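Long-range contacts in tripeptidase (PDB 3RZA), which probably hydrolyses tripeptides as a metal-dependent peptidase of the M20/M25/M40 family, and binds zinc and calcium ions in this crystal: residues K51-A56 and A136-L141; N76-M81 and Q153-I158; Q201-A206 and E305-G310; T244-G249 and A268-H273. One frame throughout, in Å; residues are numbered along the deposited sequence. Where two conformers were deposited one is given.

How the contacts relate
The four contacts form two clusters. Contacts 1 and 2 have centres 10 Å apart and touch. In contact 2, strands 77-81 and 154-159 pair; in contact 1, helices 46-56 and 128-147 pack on one face of them. Phe54 and Met137 rest on Ile158, and Leu141 on Phe156 and Met81. Contacts 3 and 4 have centres 9 Å apart and are joined because strand 194-209 of one lies next to strand 263-272 of the other. Contact 4 is nested within the chain loop that contact 3 closes. The clusters come in series along the chain, with contacts 1 and 3 centred 35 Å apart. This fits the two-domain plan of M20 peptidases: a metal-binding catalytic domain and a lid domain that takes part in dimerisation.

Contact 1: residues K51-A56 and A136-L141; sequences KEKFIA and AMLEVL
Lys53 and Phe54 of helix 46-56 both lean on Leu138 of helix 128-147. The lysine chain can be followed outward. Lys53 CB lies 3.8 Å from Leu138 CD2. Further along, Lys53 CD passes 4.0 Å from Leu138 CD1. One methyl of the leucine thus meets the root of the lysine chain and the other meets its middle, and the two side chains cross at about a right angle. The lysine is extended as far as CE. A bend at chi4 (-66°) then turns NZ aside, and NZ forms a salt bridge with Glu32. The segments run nearly parallel, with their axes 10.6 Å apart and 21° between their directions. Both helices lie on the same face of the large mixed sheet, within one helical layer, consistent with the alpha/beta catalytic domain of M20 peptidases. Phe54 fills the gap between them. Its ring takes Leu138 CD2 over one face, in a CH-pi contact 3.9 Å from the ring centroid. Leu141 comes from another direction, at the ring edge, with CD1 3.5 Å from Phe54 CD1. Met137, a selenomethionine, approaches the ring obliquely, its SE 4.4 Å from Phe54 CZ. Ile158 and Val61 of the sheet also touch the Phe54 side chain, and Leu57 packs on both leucines.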
# COMPACT_ATOMS: atom_id res chain seq x y z
N LYS A 51 -23.86 -9.97 -33.46
CA LYS A 51 -25.30 -10.14 -33.71
C LYS A 51 -25.58 -10.37 -35.19
O LYS A 51 -26.26 -11.34 -35.53
CB LYS A 51 -26.10 -8.93 -33.21
CG LYS A 51 -27.61 -8.99 -33.54
CD LYS A 51 -28.41 -7.94 -32.79
CE LYS A 51 -29.90 -8.26 -32.84
NZ LYS A 51 -30.72 -7.25 -32.15
N GLU A 52 -25.04 -9.51 -36.06
CA GLU A 52 -25.24 -9.66 -37.52
C GLU A 52 -24.68 -10.96 -38.10
O GLU A 52 -25.26 -11.52 -39.03
CB GLU A 52 -24.61 -8.51 -38.31
CG GLU A 52 -25.20 -7.08 -38.09
CD GLU A 52 -26.70 -7.01 -38.17
OE1 GLU A 52 -27.30 -7.66 -39.07
OE2 GLU A 52 -27.30 -6.31 -37.33
N LYS A 53 -23.54 -11.42 -37.58
CA LYS A 53 -22.98 -12.70 -37.98
C LYS A 53 -23.92 -13.87 -37.66
O LYS A 53 -24.12 -14.73 -38.50
CB LYS A 53 -21.60 -12.94 -37.37
CG LYS A 53 -20.54 -12.04 -37.95
CD LYS A 53 -19.17 -12.30 -37.39
CE LYS A 53 -18.15 -11.32 -37.98
NZ LYS A 53 -17.94 -11.52 -39.45
N PHE A 54 -24.51 -13.85 -36.46
CA PHE A 54 -25.43 -14.94 -36.05
C PHE A 54 -26.75 -14.93 -36.82
O PHE A 54 -27.19 -15.99 -37.27
CB PHE A 54 -25.66 -14.95 -34.51
CG PHE A 54 -24.52 -15.54 -33.75
CD1 PHE A 54 -24.30 -16.92 -33.77
CD2 PHE A 54 -23.64 -14.73 -33.04
CE1 PHE A 54 -23.22 -17.49 -33.09
CE2 PHE A 54 -22.57 -15.28 -32.35
CZ PHE A 54 -22.35 -16.67 -32.37
N ILE A 55 -27.32 -13.74 -37.01
CA ILE A 55 -28.54 -13.57 -37.83
C ILE A 55 -28.31 -14.00 -39.28
O ILE A 55 -29.09 -14.77 -39.82
CB ILE A 55 -29.07 -12.12 -37.83
CG1 ILE A 55 -29.53 -11.68 -36.45
CG2 ILE A 55 -30.27 -11.97 -38.80
CD1 ILE A 55 -29.88 -10.19 -36.38
N ALA A 56 -27.22 -13.52 -39.89
CA ALA A 56 -26.84 -13.92 -41.27
C ALA A 56 -26.67 -15.45 -41.46
O ALA A 56 -26.90 -15.95 -42.56
CB ALA A 56 -25.57 -13.19 -41.69
N ALA A 136 -15.01 -20.75 -33.31
CA ALA A 136 -15.50 -22.13 -33.35
C ALA A 136 -17.02 -22.23 -33.56
O ALA A 136 -17.49 -22.95 -34.45
CB ALA A 136 -15.06 -22.89 -32.08
N MSE A 137 -17.77 -21.46 -32.77
CA MSE A 137 -19.23 -21.39 -32.95
C MSE A 137 -19.65 -20.93 -34.36
O MSE A 137 -20.49 -21.57 -35.01
CB MSE A 137 -19.86 -20.43 -31.95
CG MSE A 137 -19.90 -20.88 -30.51
SE MSE A 137 -20.48 -19.38 -29.44
CE MSE A 137 -20.45 -20.31 -27.82
N LEU A 138 -19.06 -19.83 -34.83
CA LEU A 138 -19.46 -19.24 -36.13
C LEU A 138 -19.15 -20.18 -37.30
O LEU A 138 -19.99 -20.38 -38.17
CB LEU A 138 -18.80 -17.87 -36.34
CG LEU A 138 -19.27 -16.78 -35.36
CD1 LEU A 138 -18.29 -15.61 -35.28
CD2 LEU A 138 -20.63 -16.28 -35.72
N GLU A 139 -17.96 -20.78 -37.28
CA GLU A 139 -17.57 -21.76 -38.28
C GLU A 139 -18.50 -22.97 -38.29
O GLU A 139 -18.94 -23.39 -39.35
CB GLU A 139 -16.12 -22.23 -38.04
CG GLU A 139 -15.62 -23.38 -38.94
CD GLU A 139 -15.66 -23.03 -40.43
OE1 GLU A 139 -15.52 -21.83 -40.79
OE2 GLU A 139 -15.81 -23.96 -41.25
N VAL A 140 -18.78 -23.53 -37.12
CA VAL A 140 -19.70 -24.69 -37.02
C VAL A 140 -21.09 -24.37 -37.61
O VAL A 140 -21.63 -25.18 -38.38
CB VAL A 140 -19.83 -25.22 -35.54
CG1 VAL A 140 -21.05 -26.15 -35.37
CG2 VAL A 140 -18.58 -25.93 -35.14
N LEU A 141 -21.62 -23.18 -37.30
CA LEU A 141 -22.91 -22.75 -37.87
C LEU A 141 -22.85 -22.68 -39.38
O LEU A 141 -23.77 -23.16 -40.05
CB LEU A 141 -23.37 -21.39 -37.29
CG LEU A 141 -24.00 -21.45 -35.91
CD1 LEU A 141 -24.11 -20.06 -35.31
CD2 LEU A 141 -25.41 -22.15 -35.95

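Contact 2: residues N76-M81 and Q153-I158; sequences NLVCTM and QIQFVI
Cys79 and Phe156 form the middle pair of an apolar row that also holds Leu77 with Ile158 and Met81 with Ile154. Cys79 CB lies 4.2 Å from Phe156 CB. The Phe156 ring is turned so that Cys79 O lies at its edge, in the ring plane. At one end of the row Leu77 and Ile158 meet through their CB atoms. At the other, selenomethionine Met81 lies alongside Ile154 and points the same way, its SE 4.0 Å from Ile154 CD1. This face is covered by helices 46-56 and 128-147. The backbones hold each other through three hydrogen-bonded pairs, with Phe156 N giving the shortest bond, 2.7 Å to Cys79 O. On the other face are Val78 and Val157, then Thr80 and Gln155. Val78 CG1 packs 3.8 Å from Gln155 NE2. Thr80 and Gln155 lie side by side. Thr80 has OG1 anti to the carbonyl carbon (chi1 -60°), which brings the hydroxyl oxygen up to the glutamine amide. Gln155 NE2 donates to Thr80 OG1 over 2.9 Å, with OG1 close to the amide plane and the bond fairly straight at 161°. The same NE2 binds Leu176 O, and Gln155 OE1 accepts from Asp178 N. Both amide atoms are therefore satisfied, and the amide rotation is fixed. Strands 60-63 and 93-98 continue the sheet beyond these two. The pair is an antiparallel section of the mixed sheet at the heart of an M20-type catalytic domain.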
# COMPACT_ATOMS: atom_id res chain seq x y z
N ASN A 76 -26.31 -9.02 -23.44
CA ASN A 76 -26.01 -10.39 -23.86
C ASN A 76 -26.86 -10.73 -25.09
O ASN A 76 -27.91 -10.13 -25.27
CB ASN A 76 -26.32 -11.42 -22.77
CG ASN A 76 -25.63 -11.12 -21.45
OD1 ASN A 76 -24.41 -11.10 -21.37
ND2 ASN A 76 -26.42 -10.93 -20.40
N LEU A 77 -26.39 -11.66 -25.91
CA LEU A 77 -27.13 -12.16 -27.09
C LEU A 77 -27.50 -13.62 -26.84
O LEU A 77 -26.64 -14.38 -26.40
CB LEU A 77 -26.26 -12.07 -28.34
CG LEU A 77 -25.72 -10.71 -28.74
CD1 LEU A 77 -24.68 -10.81 -29.84
CD2 LEU A 77 -26.87 -9.80 -29.17
N VAL A 78 -28.76 -13.97 -27.04
CA VAL A 78 -29.23 -15.36 -27.04
C VAL A 78 -29.76 -15.65 -28.46
O VAL A 78 -30.76 -15.09 -28.87
CB VAL A 78 -30.34 -15.58 -25.98
CG1 VAL A 78 -30.85 -17.04 -26.00
CG2 VAL A 78 -29.83 -15.20 -24.57
N CYS A 79 -29.04 -16.51 -29.19
CA CYS A 79 -29.29 -16.78 -30.62
C CYS A 79 -29.75 -18.21 -30.77
O CYS A 79 -29.02 -19.12 -30.40
CB CYS A 79 -28.03 -16.54 -31.46
SG CYS A 79 -27.05 -15.13 -30.92
N THR A 80 -30.95 -18.40 -31.31
CA THR A 80 -31.60 -19.70 -31.32
C THR A 80 -31.72 -20.21 -32.75
O THR A 80 -32.11 -19.46 -33.67
CB THR A 80 -33.00 -19.64 -30.67
OG1 THR A 80 -32.87 -19.22 -29.30
CG2 THR A 80 -33.69 -21.01 -30.71
N MSE A 81 -31.41 -21.50 -32.90
CA MSE A 81 -31.44 -22.21 -34.15
C MSE A 81 -32.49 -23.28 -33.94
O MSE A 81 -32.29 -24.12 -33.09
CB MSE A 81 -30.04 -22.81 -34.39
CG MSE A 81 -30.00 -23.93 -35.34
SE MSE A 81 -28.21 -24.34 -35.95
CE MSE A 81 -28.40 -23.50 -37.70
N GLN A 153 -32.55 -28.32 -31.59
CA GLN A 153 -32.50 -26.92 -31.22
C GLN A 153 -31.16 -26.68 -30.57
O GLN A 153 -30.73 -27.49 -29.77
CB GLN A 153 -33.62 -26.57 -30.24
CG GLN A 153 -33.77 -25.09 -29.96
CD GLN A 153 -34.99 -24.81 -29.11
OE1 GLN A 153 -36.11 -24.91 -29.60
NE2 GLN A 153 -34.78 -24.50 -27.83
N ILE A 154 -30.53 -25.56 -30.94
CA ILE A 154 -29.25 -25.13 -30.37
C ILE A 154 -29.37 -23.63 -30.07
O ILE A 154 -29.77 -22.86 -30.95
CB ILE A 154 -28.05 -25.33 -31.34
CG1 ILE A 154 -28.12 -26.69 -32.04
CG2 ILE A 154 -26.76 -25.22 -30.57
CD1 ILE A 154 -27.04 -26.88 -33.09
N GLN A 155 -29.05 -23.24 -28.84
CA GLN A 155 -28.91 -21.81 -28.48
C GLN A 155 -27.44 -21.43 -28.32
O GLN A 155 -26.65 -22.20 -27.77
CB GLN A 155 -29.70 -21.48 -27.22
CG GLN A 155 -31.18 -21.53 -27.45
CD GLN A 155 -31.99 -21.00 -26.30
OE1 GLN A 155 -31.75 -21.35 -25.15
NE2 GLN A 155 -32.99 -20.18 -26.60
N PHE A 156 -27.08 -20.25 -28.85
CA PHE A 156 -25.74 -19.70 -28.75
C PHE A 156 -25.86 -18.47 -27.87
O PHE A 156 -26.53 -17.49 -28.25
CB PHE A 156 -25.21 -19.34 -30.12
CG PHE A 156 -24.97 -20.54 -30.99
CD1 PHE A 156 -26.02 -21.15 -31.65
CD2 PHE A 156 -23.69 -21.08 -31.12
CE1 PHE A 156 -25.80 -22.28 -32.42
CE2 PHE A 156 -23.46 -22.20 -31.92
CZ PHE A 156 -24.51 -22.80 -32.56
N VAL A 157 -25.28 -18.55 -26.67
CA VAL A 157 -25.42 -17.54 -25.63
C VAL A 157 -24.11 -16.77 -25.54
O VAL A 157 -23.09 -17.32 -25.12
CB VAL A 157 -25.78 -18.18 -24.25
CG1 VAL A 157 -25.91 -17.13 -23.18
CG2 VAL A 157 -27.07 -18.99 -24.35
N ILE A 158 -24.12 -15.50 -25.96
CA ILE A 158 -22.90 -14.68 -26.04
C ILE A 158 -22.97 -13.62 -24.94
O ILE A 158 -23.82 -12.72 -24.99
CB ILE A 158 -22.70 -14.00 -27.43
CG1 ILE A 158 -23.13 -14.91 -28.59
CG2 ILE A 158 -21.26 -13.56 -27.60
CD1 ILE A 158 -22.51 -16.29 -28.60

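Contact 3: residues Q201-A206 and E305-G310; sequences QMLISA and EQSYPG. With PEG (di(hydroxyethyl)ether), chain J.
Glu305 O accepts the shortest hydrogen bond here, 2.7 Å from Leu203 N, nearly in line with its carbonyl bond. Met202 CA approaches the same oxygen, Glu305 O, at 3.3 Å in a CA-H...O contact. Glu305 N returns a bond to Leu203 O, completing an antiparallel pair. One step on, the register slips in a classic beta bulge: Ser307 and Tyr308 both face Gln201. Gln201 O accepts from Ser307 N, while Gln201 N donates to Tyr308 O over a longer 3.2 Å. The Tyr308 side chain has chi1 at 46°, with CG between the backbone N and the carbonyl carbon. This helps bring the ring against Gln201. Gln201 CB sits over one face of the Tyr308 ring, in a CH-pi contact 3.8 Å from the centroid. The Gln201 amide stands steeply to the ring, the planes 76° apart. Leu203 and Glu305 lie side by side, and Leu203 also packs on Thr257 of the second subunit. Citrate, probably from the crystallisation liquor, lies close to Tyr308. On the side turned from strand 194-209, Gln306 N makes an almost straight bond (178°) to O2 of a di(hydroxyethyl)ether molecule, 3.1 Å long.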
# COMPACT_ATOMS: atom_id res chain seq x y z
N GLN A 201 -16.10 -19.50 -5.07
CA GLN A 201 -15.13 -18.48 -4.66
C GLN A 201 -15.85 -17.44 -3.83
O GLN A 201 -16.95 -17.03 -4.19
CB GLN A 201 -14.45 -17.80 -5.84
CG GLN A 201 -13.19 -16.95 -5.43
CD GLN A 201 -13.10 -15.55 -6.05
OE1 GLN A 201 -12.74 -14.60 -5.36
NE2 GLN A 201 -13.36 -15.43 -7.33
N MSE A 202 -15.23 -17.03 -2.72
CA MSE A 202 -15.65 -15.88 -1.95
C MSE A 202 -14.50 -14.87 -1.80
O MSE A 202 -13.35 -15.27 -1.68
CB MSE A 202 -16.14 -16.33 -0.58
CG MSE A 202 -17.34 -17.23 -0.68
SE MSE A 202 -18.30 -17.37 0.95
CE MSE A 202 -19.64 -18.71 0.45
N LEU A 203 -14.84 -13.58 -1.82
CA LEU A 203 -13.92 -12.49 -1.47
C LEU A 203 -14.11 -12.21 0.01
O LEU A 203 -15.24 -12.26 0.50
CB LEU A 203 -14.22 -11.21 -2.27
CG LEU A 203 -14.20 -11.26 -3.82
CD1 LEU A 203 -14.60 -9.91 -4.43
CD2 LEU A 203 -12.84 -11.69 -4.34
N ILE A 204 -13.00 -12.03 0.74
CA ILE A 204 -13.04 -11.58 2.14
C ILE A 204 -12.11 -10.39 2.25
O ILE A 204 -10.95 -10.45 1.83
CB ILE A 204 -12.70 -12.72 3.16
CG1 ILE A 204 -12.60 -12.16 4.60
CG2 ILE A 204 -11.42 -13.42 2.79
CD1 ILE A 204 -12.76 -13.22 5.69
N SER A 205 -12.64 -9.28 2.76
CA SER A 205 -11.83 -8.11 3.03
C SER A 205 -11.92 -7.74 4.51
O SER A 205 -12.96 -7.91 5.13
CB SER A 205 -12.28 -6.96 2.16
OG SER A 205 -12.12 -7.29 0.79
N ALA A 206 -10.81 -7.23 5.06
CA ALA A 206 -10.72 -6.87 6.46
C ALA A 206 -10.07 -5.47 6.60
O ALA A 206 -9.00 -5.21 6.02
CB ALA A 206 -9.94 -7.92 7.22
N GLU A 305 -18.11 -11.50 0.22
CA GLU A 305 -18.91 -11.48 -1.00
C GLU A 305 -18.69 -12.81 -1.74
O GLU A 305 -17.54 -13.22 -1.88
CB GLU A 305 -18.46 -10.32 -1.85
CG GLU A 305 -19.38 -9.95 -2.94
CD GLU A 305 -18.72 -9.00 -3.90
OE1 GLU A 305 -18.29 -7.92 -3.44
OE2 GLU A 305 -18.58 -9.36 -5.09
N GLN A 306 -19.76 -13.47 -2.17
CA GLN A 306 -19.63 -14.66 -3.03
C GLN A 306 -19.43 -14.21 -4.46
O GLN A 306 -20.30 -13.59 -5.04
CB GLN A 306 -20.86 -15.56 -2.94
CG GLN A 306 -20.74 -16.84 -3.81
CD GLN A 306 -21.85 -17.82 -3.53
OE1 GLN A 306 -21.93 -18.40 -2.45
NE2 GLN A 306 -22.70 -18.02 -4.51
N SER A 307 -18.27 -14.51 -5.04
CA SER A 307 -18.02 -14.22 -6.47
C SER A 307 -18.86 -15.14 -7.40
O SER A 307 -19.49 -14.66 -8.34
CB SER A 307 -16.55 -14.36 -6.80
OG SER A 307 -15.73 -13.60 -5.93
N TYR A 308 -18.85 -16.44 -7.12
CA TYR A 308 -19.68 -17.38 -7.88
C TYR A 308 -19.86 -18.67 -7.09
O TYR A 308 -19.02 -18.99 -6.25
CB TYR A 308 -19.06 -17.67 -9.27
CG TYR A 308 -17.57 -17.95 -9.24
CD1 TYR A 308 -17.09 -19.22 -8.93
CD2 TYR A 308 -16.65 -16.96 -9.52
CE1 TYR A 308 -15.73 -19.49 -8.88
CE2 TYR A 308 -15.26 -17.23 -9.50
CZ TYR A 308 -14.82 -18.51 -9.17
OH TYR A 308 -13.50 -18.82 -9.08
N PRO A 309 -20.96 -19.42 -7.34
CA PRO A 309 -21.14 -20.69 -6.66
C PRO A 309 -20.50 -21.87 -7.41
O PRO A 309 -20.44 -21.86 -8.64
CB PRO A 309 -22.67 -20.84 -6.60
CG PRO A 309 -23.16 -20.13 -7.84
CD PRO A 309 -22.13 -19.08 -8.19
N GLY A 310 -20.06 -22.87 -6.64
CA GLY A 310 -19.50 -24.09 -7.19
C GLY A 310 -20.54 -25.05 -7.71
O GLY A 310 -21.72 -24.89 -7.44
C1 PEG J . -23.44 -13.30 0.74
O1 PEG J . -22.73 -14.34 1.43
C2 PEG J . -22.45 -12.40 0.01
O2 PEG J . -22.63 -12.50 -1.42
C3 PEG J . -22.54 -11.24 -2.11

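Contact 4: residues T244-G249 and A268-H273; sequences TTANIG and AEARSH. With IPA (isopropyl alcohol), chain H.
Thr245 crosses Arg271 at a slant, its OG1 lying 3.5 Å from Arg271 CB. The arginine stem then extends and carries the guanidinium away from the threonine strand. There it meets Glu269 side-on and in the guanidinium plane. Glu269 CG sits between its backbone N and carbonyl carbon (chi1 58°), which helps place the carboxylate beside the guanidinium. Arg271 NE binds Glu269 OE2 and Arg271 NH2 binds Glu269 OE1, each at 2.9 Å, and both oxygens are met on the syn side. This two-point grip holds both groups in place. A water receives a bond from Thr245 OG1 and gives one to Glu269 OE2, tying the salt bridge to the other strand. Arg271 NH1 turns elsewhere, to Gly340 O and a bound citrate. Asn247 CB packs on Glu269 CG, while Asn247 ND2 donates to Thr257 O and Ile259 O of the second subunit. On the opposite face, Ala246 and Ala270 pair against helix 275-295. Ile248 CD1 reaches Ala268 CB at 3.6 Å. Thr244 OG1 and Ser272 OG meet at 2.7 Å. Strands 244-253 and 263-272 thus form an antiparallel beta hairpin that touches the partner subunit, consistent with the lid and dimerisation domain of M20 peptidases.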
# COMPACT_ATOMS: atom_id res chain seq x y z
N THR A 244 -9.62 -27.11 -1.03
CA THR A 244 -9.87 -25.78 -0.48
C THR A 244 -8.58 -24.92 -0.45
O THR A 244 -7.53 -25.37 0.01
CB THR A 244 -10.51 -25.83 0.95
OG1 THR A 244 -11.67 -26.68 0.95
CG2 THR A 244 -10.93 -24.41 1.43
N THR A 245 -8.69 -23.68 -0.93
CA THR A 245 -7.57 -22.74 -0.94
C THR A 245 -7.96 -21.40 -0.30
O THR A 245 -9.13 -21.08 -0.20
CB THR A 245 -6.99 -22.52 -2.41
OG1 THR A 245 -7.95 -21.87 -3.25
CG2 THR A 245 -6.60 -23.82 -3.05
N ALA A 246 -6.95 -20.64 0.14
CA ALA A 246 -7.14 -19.29 0.63
C ALA A 246 -5.87 -18.43 0.41
O ALA A 246 -4.76 -18.93 0.51
CB ALA A 246 -7.53 -19.33 2.11
N ASN A 247 -6.07 -17.16 0.05
CA ASN A 247 -4.99 -16.25 -0.33
C ASN A 247 -5.23 -14.83 0.23
O ASN A 247 -6.33 -14.28 0.07
CB ASN A 247 -4.91 -16.16 -1.86
CG ASN A 247 -3.64 -15.46 -2.34
OD1 ASN A 247 -2.55 -15.86 -1.98
ND2 ASN A 247 -3.80 -14.42 -3.18
N ILE A 248 -4.21 -14.26 0.89
CA ILE A 248 -4.17 -12.83 1.19
C ILE A 248 -3.49 -12.17 -0.01
O ILE A 248 -2.27 -12.31 -0.20
CB ILE A 248 -3.40 -12.50 2.48
CG1 ILE A 248 -3.92 -13.32 3.68
CG2 ILE A 248 -3.48 -11.00 2.79
CD1 ILE A 248 -5.42 -13.13 4.01
N GLY A 249 -4.29 -11.51 -0.84
CA GLY A 249 -3.82 -10.91 -2.07
C GLY A 249 -3.25 -9.52 -1.94
O GLY A 249 -2.37 -9.16 -2.70
N ALA A 268 -8.57 -10.46 0.48
CA ALA A 268 -8.30 -11.88 0.44
C ALA A 268 -9.37 -12.61 -0.37
O ALA A 268 -10.40 -12.02 -0.76
CB ALA A 268 -8.23 -12.45 1.86
N GLU A 269 -9.12 -13.88 -0.66
CA GLU A 269 -10.15 -14.79 -1.20
C GLU A 269 -10.05 -16.17 -0.61
O GLU A 269 -9.05 -16.51 0.02
CB GLU A 269 -10.05 -14.90 -2.72
CG GLU A 269 -8.69 -15.38 -3.22
CD GLU A 269 -8.80 -16.23 -4.45
OE1 GLU A 269 -9.13 -15.67 -5.52
OE2 GLU A 269 -8.54 -17.45 -4.35
N ALA A 270 -11.10 -16.97 -0.85
CA ALA A 270 -11.09 -18.38 -0.53
C ALA A 270 -11.86 -19.14 -1.60
O ALA A 270 -12.78 -18.57 -2.22
CB ALA A 270 -11.71 -18.59 0.84
N ARG A 271 -11.46 -20.39 -1.84
CA ARG A 271 -12.14 -21.28 -2.81
C ARG A 271 -12.31 -22.65 -2.22
O ARG A 271 -11.43 -23.11 -1.50
CB ARG A 271 -11.35 -21.41 -4.13
CG ARG A 271 -10.90 -20.10 -4.72
CD ARG A 271 -10.24 -20.26 -6.06
NE ARG A 271 -9.78 -18.93 -6.49
CZ ARG A 271 -9.79 -18.44 -7.74
NH1 ARG A 271 -10.17 -19.15 -8.80
NH2 ARG A 271 -9.35 -17.19 -7.93
N SER A 272 -13.44 -23.31 -2.51
CA SER A 272 -13.58 -24.74 -2.24
C SER A 272 -14.55 -25.43 -3.16
O SER A 272 -15.52 -24.82 -3.62
CB SER A 272 -14.05 -24.99 -0.80
OG SER A 272 -13.97 -26.37 -0.50
N HIS A 273 -14.31 -26.73 -3.38
CA HIS A 273 -15.26 -27.57 -4.12
C HIS A 273 -16.36 -28.15 -3.24
O HIS A 273 -17.26 -28.83 -3.74
CB HIS A 273 -14.53 -28.65 -4.89
CG HIS A 273 -13.75 -28.11 -6.05
ND1 HIS A 273 -14.34 -27.85 -7.27
CD2 HIS A 273 -12.46 -27.71 -6.15
CE1 HIS A 273 -13.44 -27.31 -8.07
NE2 HIS A 273 -12.28 -27.25 -7.43
C1 IPA H . -9.18 -26.06 -4.56
C2 IPA H . -9.73 -25.10 -5.61
C3 IPA H . -8.94 -23.80 -5.58
O2 IPA H . -9.57 -25.67 -6.89
O HOH W 1 -7.38 -19.16 -2.66